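Local coordinates for protein NAD_Gly3P_dh, NAD-dependent glycerol-3-phosphate dehydrogenase (Streptosporangium roseum, PDB 5OCM) that probably acts as an NADP-dependent oxidoreductase of the imine reductase and beta-hydroxyacid dehydrogenase type, binding NADP+ next to its substrate pocket, at residues A[186-190]-A[248-254]; A[222-228]-A[278-284]. All coordinates share one frame. Residue numbers count along the deposited sequence, not the author numbering.

Interaction 1 of 2, residues A[186-190]-A[248-254]; sequences HGAAL and ESEAAGV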
loop_
_atom_site.group_PDB
_atom_site.type_symbol
_atom_site.label_atom_id
_atom_site.label_comp_id
_atom_site.label_asym_id
_atom_site.label_seq_id
_atom_site.Cartn_x
_atom_site.Cartn_y
_atom_site.Cartn_z
ATOM N N HIS A 186 6.358 -10.130 2.498
ATOM C CA HIS A 186 6.708 -11.152 1.484
ATOM C C HIS A 186 7.893 -10.710 0.647
ATOM O O HIS A 186 8.854 -11.491 0.409
ATOM C CB HIS A 186 5.460 -11.456 0.635
ATOM C CG HIS A 186 5.696 -12.353 -0.550
ATOM N ND1 HIS A 186 6.597 -13.392 -0.556
ATOM C CD2 HIS A 186 5.117 -12.379 -1.752
ATOM C CE1 HIS A 186 6.574 -13.987 -1.744
ATOM N NE2 HIS A 186 5.688 -13.387 -2.486
ATOM N N GLY A 187 7.875 -9.455 0.206
ATOM C CA GLY A 187 8.991 -8.909 -0.567
ATOM C C GLY A 187 10.283 -8.907 0.184
ATOM O O GLY A 187 11.341 -9.243 -0.384
ATOM N N ALA A 188 10.231 -8.526 1.462
ATOM C CA ALA A 188 11.417 -8.573 2.301
ATOM C C ALA A 188 11.950 -10.012 2.442
ATOM O O ALA A 188 13.170 -10.217 2.384
ATOM C CB ALA A 188 11.087 -8.018 3.666
ATOM N N ALA A 189 11.055 -10.978 2.614
ATOM C CA ALA A 189 11.468 -12.382 2.716
ATOM C C ALA A 189 12.175 -12.825 1.420
ATOM O O ALA A 189 13.222 -13.500 1.441
ATOM C CB ALA A 189 10.286 -13.267 3.001
ATOM N N LEU A 190 11.575 -12.450 0.285
ATOM C CA LEU A 190 12.159 -12.791 -1.028
ATOM C C LEU A 190 13.515 -12.160 -1.207
ATOM O O LEU A 190 14.500 -12.854 -1.544
ATOM C CB LEU A 190 11.202 -12.325 -2.145
ATOM C CG LEU A 190 11.665 -12.598 -3.584
ATOM C CD1 LEU A 190 11.982 -14.066 -3.840
ATOM C CD2 LEU A 190 10.568 -12.212 -4.565
ATOM N N GLU A 248 9.616 -16.522 -9.115
ATOM C CA GLU A 248 10.732 -16.038 -8.304
ATOM C C GLU A 248 10.626 -16.493 -6.847
ATOM O O GLU A 248 11.637 -16.933 -6.239
ATOM C CB GLU A 248 10.838 -14.494 -8.409
ATOM C CG GLU A 248 12.179 -13.947 -7.928
ATOM C CD GLU A 248 13.326 -14.256 -8.950
ATOM O OE1 GLU A 248 13.089 -14.264 -10.161
ATOM O OE2 GLU A 248 14.478 -14.551 -8.481
ATOM N N SER A 249 9.419 -16.436 -6.289
ATOM C CA SER A 249 9.214 -16.861 -4.919
ATOM C C SER A 249 9.462 -18.365 -4.756
ATOM O O SER A 249 10.074 -18.787 -3.783
ATOM C CB SER A 249 7.803 -16.526 -4.482
ATOM O OG SER A 249 7.632 -15.125 -4.491
ATOM N N GLU A 250 8.970 -19.154 -5.710
ATOM C CA GLU A 250 9.193 -20.634 -5.667
ATOM C C GLU A 250 10.673 -20.933 -5.759
ATOM O O GLU A 250 11.158 -21.762 -4.994
ATOM C CB GLU A 250 8.435 -21.326 -6.796
ATOM C CG GLU A 250 6.954 -21.402 -6.528
ATOM C CD GLU A 250 6.124 -21.968 -7.681
ATOM O OE1 GLU A 250 6.611 -22.176 -8.813
ATOM O OE2 GLU A 250 4.915 -22.247 -7.408
ATOM N N ALA A 251 11.388 -20.260 -6.652
ATOM C CA ALA A 251 12.849 -20.506 -6.784
ATOM C C ALA A 251 13.594 -20.127 -5.505
ATOM O O ALA A 251 14.570 -20.771 -5.158
ATOM C CB ALA A 251 13.450 -19.765 -7.975
ATOM N N ALA A 252 13.137 -19.092 -4.799
ATOM C CA ALA A 252 13.785 -18.623 -3.560
ATOM C C ALA A 252 13.369 -19.450 -2.339
ATOM O O ALA A 252 13.972 -19.280 -1.291
ATOM C CB ALA A 252 13.447 -17.161 -3.308
ATOM N N GLY A 253 12.306 -20.250 -2.449
ATOM C CA GLY A 253 11.803 -21.082 -1.385
ATOM C C GLY A 253 10.960 -20.333 -0.368
ATOM O O GLY A 253 10.865 -20.753 0.771
ATOM N N VAL A 254 10.353 -19.193 -0.760
ATOM C CA VAL A 254 9.546 -18.428 0.183
ATOM C C VAL A 254 8.062 -18.716 -0.011
ATOM O O VAL A 254 7.677 -19.397 -0.983
ATOM C CB VAL A 254 9.860 -16.913 0.148
ATOM C CG1 VAL A 254 11.347 -16.665 0.347
ATOM C CG2 VAL A 254 9.484 -16.281 -1.143
#
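Two helices spaced a little wide can still be joined by side chains spanning the gap, and the segment axes here, 10.8 Å apart at closest and crossing at 49°, illustrate the principle. On helix 165-192, His186 comes first. Its ring turns an edge to the other segment, with CE1 3.2 Å from Ser249 OG and 3.8 Å from Val254 CG2; the hydroxyl hydrogen-bonds to the Leu245 carbonyl. Almost one turn further on, Ala189 points its CB toward Val254 (CB to CG1 4.4 Å). Leu190 then bridges the gap: its CD1 stands 3.5 Å from Ala252 CB, 3.8 Å from Glu248 O and 4.3 Å from Val254 CG2. Val254 can join in because helix 235-252 ends in a Schellman motif. Gly253 takes positive phi, and Val254 N bonds back to Ser249 O at 3.1 Å, turning the valine toward helix 165-192. The second subunit closes round the contact, with its Phe286 on His186 and Val254, and its Ser97 hydrogen-bonded to Glu248. The joint rests largely on apolar packing of Leu190, Ala189, Ala252 and Val254, while the polar ends of Ser249 and Glu248 find partners outside the two segments.

Interaction 2 of 2, residues A[222-228]-A[278-284]; sequences QVDQGAY and GYAAMIE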
loop_
_atom_site.group_PDB
_atom_site.type_symbol
_atom_site.label_atom_id
_atom_site.label_comp_id
_atom_site.label_asym_id
_atom_site.label_seq_id
_atom_site.Cartn_x
_atom_site.Cartn_y
_atom_site.Cartn_z
ATOM N N GLN A 222 -12.125 5.426 -12.676
ATOM C CA GLN A 222 -12.651 4.379 -13.522
ATOM C C GLN A 222 -13.747 3.557 -12.827
ATOM O O GLN A 222 -14.760 3.269 -13.446
ATOM C CB GLN A 222 -11.527 3.475 -14.032
ATOM C CG GLN A 222 -10.520 4.187 -14.935
ATOM C CD GLN A 222 -9.637 3.179 -15.713
ATOM O OE1 GLN A 222 -9.574 2.010 -15.367
ATOM N NE2 GLN A 222 -9.058 3.608 -16.820
ATOM N N VAL A 223 -13.556 3.250 -11.552
ATOM C CA VAL A 223 -14.591 2.575 -10.748
ATOM C C VAL A 223 -15.870 3.387 -10.752
ATOM O O VAL A 223 -16.958 2.816 -10.986
ATOM C CB VAL A 223 -14.121 2.274 -9.332
ATOM C CG1 VAL A 223 -15.271 1.831 -8.469
ATOM C CG2 VAL A 223 -13.019 1.216 -9.311
ATOM N N ASP A 224 -15.779 4.702 -10.563
ATOM C CA ASP A 224 -17.002 5.505 -10.571
ATOM C C ASP A 224 -17.665 5.587 -11.938
ATOM O O ASP A 224 -18.876 5.781 -12.021
ATOM C CB ASP A 224 -16.723 6.854 -9.965
ATOM C CG ASP A 224 -16.461 6.737 -8.432
ATOM O OD1 ASP A 224 -16.879 5.706 -7.773
ATOM O OD2 ASP A 224 -15.962 7.697 -7.914
ATOM N N GLN A 225 -16.908 5.451 -13.023
ATOM C CA GLN A 225 -17.527 5.381 -14.355
ATOM C C GLN A 225 -18.017 4.009 -14.759
ATOM O O GLN A 225 -18.790 3.888 -15.683
ATOM C CB GLN A 225 -16.497 5.816 -15.424
ATOM C CG GLN A 225 -16.009 7.240 -15.265
ATOM C CD GLN A 225 -17.099 8.298 -15.275
ATOM O OE1 GLN A 225 -16.916 9.417 -14.671
ATOM N NE2 GLN A 225 -18.189 8.005 -15.914
ATOM N N GLY A 226 -17.522 2.952 -14.130
ATOM C CA GLY A 226 -17.760 1.577 -14.597
ATOM C C GLY A 226 -17.177 1.313 -15.929
ATOM O O GLY A 226 -17.719 0.571 -16.702
ATOM N N ALA A 227 -16.049 1.950 -16.240
ATOM C CA ALA A 227 -15.394 1.843 -17.536
ATOM C C ALA A 227 -13.890 1.818 -17.262
ATOM O O ALA A 227 -13.378 2.710 -16.594
ATOM C CB ALA A 227 -15.756 3.014 -18.413
ATOM N N TYR A 228 -13.219 0.801 -17.814
ATOM C CA TYR A 228 -11.894 0.450 -17.377
ATOM C C TYR A 228 -10.904 0.310 -18.530
ATOM O O TYR A 228 -10.278 -0.737 -18.668
ATOM C CB TYR A 228 -12.004 -0.893 -16.611
ATOM C CG TYR A 228 -13.179 -0.962 -15.651
ATOM C CD1 TYR A 228 -13.165 -0.251 -14.477
ATOM C CD2 TYR A 228 -14.264 -1.766 -15.903
ATOM C CE1 TYR A 228 -14.247 -0.338 -13.568
ATOM C CE2 TYR A 228 -15.344 -1.834 -15.026
ATOM C CZ TYR A 228 -15.329 -1.102 -13.876
ATOM O OH TYR A 228 -16.366 -1.141 -12.982
ATOM N N GLY A 278 -8.028 -2.367 -18.085
ATOM C CA GLY A 278 -7.128 -1.933 -17.022
ATOM C C GLY A 278 -7.457 -2.650 -15.706
ATOM O O GLY A 278 -8.538 -3.202 -15.521
ATOM N N TYR A 279 -6.541 -2.554 -14.764
ATOM C CA TYR A 279 -6.645 -3.244 -13.490
ATOM C C TYR A 279 -7.865 -2.821 -12.687
ATOM O O TYR A 279 -8.386 -3.605 -11.877
ATOM C CB TYR A 279 -5.362 -3.093 -12.634
ATOM C CG TYR A 279 -5.208 -4.161 -11.582
ATOM C CD1 TYR A 279 -4.608 -5.381 -11.878
ATOM C CD2 TYR A 279 -5.695 -3.982 -10.291
ATOM C CE1 TYR A 279 -4.468 -6.381 -10.917
ATOM C CE2 TYR A 279 -5.615 -4.977 -9.323
ATOM C CZ TYR A 279 -5.000 -6.197 -9.647
ATOM O OH TYR A 279 -4.957 -7.197 -8.696
ATOM N N ALA A 280 -8.354 -1.607 -12.901
ATOM C CA ALA A 280 -9.555 -1.159 -12.185
ATOM C C ALA A 280 -10.754 -2.037 -12.382
ATOM O O ALA A 280 -11.650 -2.079 -11.535
ATOM C CB ALA A 280 -9.847 0.289 -12.543
ATOM N N ALA A 281 -10.824 -2.762 -13.504
ATOM C CA ALA A 281 -11.891 -3.727 -13.752
ATOM C C ALA A 281 -11.974 -4.807 -12.677
ATOM O O ALA A 281 -13.050 -5.418 -12.465
ATOM C CB ALA A 281 -11.733 -4.344 -15.110
ATOM N N MET A 282 -10.877 -5.016 -11.935
ATOM C CA MET A 282 -10.862 -5.933 -10.798
ATOM C C MET A 282 -11.865 -5.586 -9.720
ATOM O O MET A 282 -12.219 -6.471 -8.922
ATOM C CB MET A 282 -9.464 -6.000 -10.190
ATOM C CG MET A 282 -8.481 -6.722 -11.090
ATOM S SD MET A 282 -8.865 -8.465 -11.354
ATOM C CE MET A 282 -8.927 -9.059 -9.695
ATOM N N ILE A 283 -12.382 -4.350 -9.689
ATOM C CA ILE A 283 -13.417 -4.019 -8.746
ATOM C C ILE A 283 -14.566 -5.029 -8.797
ATOM O O ILE A 283 -15.182 -5.332 -7.746
ATOM C CB ILE A 283 -14.001 -2.578 -9.013
ATOM C CG1 ILE A 283 -14.977 -2.146 -7.941
ATOM C CG2 ILE A 283 -14.674 -2.436 -10.375
ATOM C CD1 ILE A 283 -14.293 -1.931 -6.614
ATOM N N GLU A 284 -14.861 -5.560 -9.998
ATOM C CA GLU A 284 -15.987 -6.490 -10.147
ATOM C C GLU A 284 -15.762 -7.792 -9.349
ATOM O O GLU A 284 -16.717 -8.422 -8.937
ATOM C CB GLU A 284 -16.264 -6.807 -11.622
ATOM C CG GLU A 284 -16.610 -5.563 -12.437
ATOM C CD GLU A 284 -17.054 -5.799 -13.854
ATOM O OE1 GLU A 284 -16.885 -6.908 -14.330
ATOM O OE2 GLU A 284 -17.584 -4.853 -14.458
HETATM O O HOH W 1 -7.396 0.492 -14.835
HETATM O O HOH W 2 -18.185 -2.698 -13.315
#
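Tyr228 lays its ring over Ala281, whose CA sits 3.7 Å from the ring centroid and 16° off the normal, a CH-pi contact. Around this overlap, Tyr228 CD1 reaches Ala280 CB at 3.9 Å and Tyr228 CZ meets Ile283 CG2 at 3.8 Å, while Val223 CG2 packs on Ile283 CB at 3.9 Å. A main-chain hydrogen bond ties the two segments beside the ring: Gly278 N donates to Tyr228 O at 2.8 Å, nearly straight. One water donates to Gln222 OE1 (2.7 Å) and accepts from Ala280 N (3.0 Å), with Gln222 NE2 hydrogen-bonded to Pro229 O; another links Tyr228 OH (2.4 Å) to Glu284 OE2 (2.5 Å), while Glu284 OE1 bonds to Gln274. Gly226, with positive phi, ends helix 198-225 and begins the turn to Tyr228. Gly278 lies about 5 Å, nearest atoms, from the side chain of NADP+-binding Asp232. This is a helix C-terminus followed by a tyrosine packed on a 3-10 segment, in the all-helical C-terminal domain of the reductive aminase-like family.

Both contacts belong to the helical C-terminal domain and are largely buried, yet their centres lie 30 Å apart and their nearest atoms about 13 Å. Interaction 1 joins helices 165-192 and 235-252 near their C-terminal ends; interaction 2 joins the end of helix 198-225, which lies between those two in sequence, to the chain's final turns. Their segments alternate along the chain. Aliphatic packing prevails in interaction 1, whereas interaction 2, with more exposed residues at its margin, adds a backbone hydrogen bond, water bridges and an aromatic face. The second subunit reaches both: Ala189 of that subunit packs on Ile283, so that across the dimer interface a residue of interaction 1 in one chain meets interaction 2 of the other.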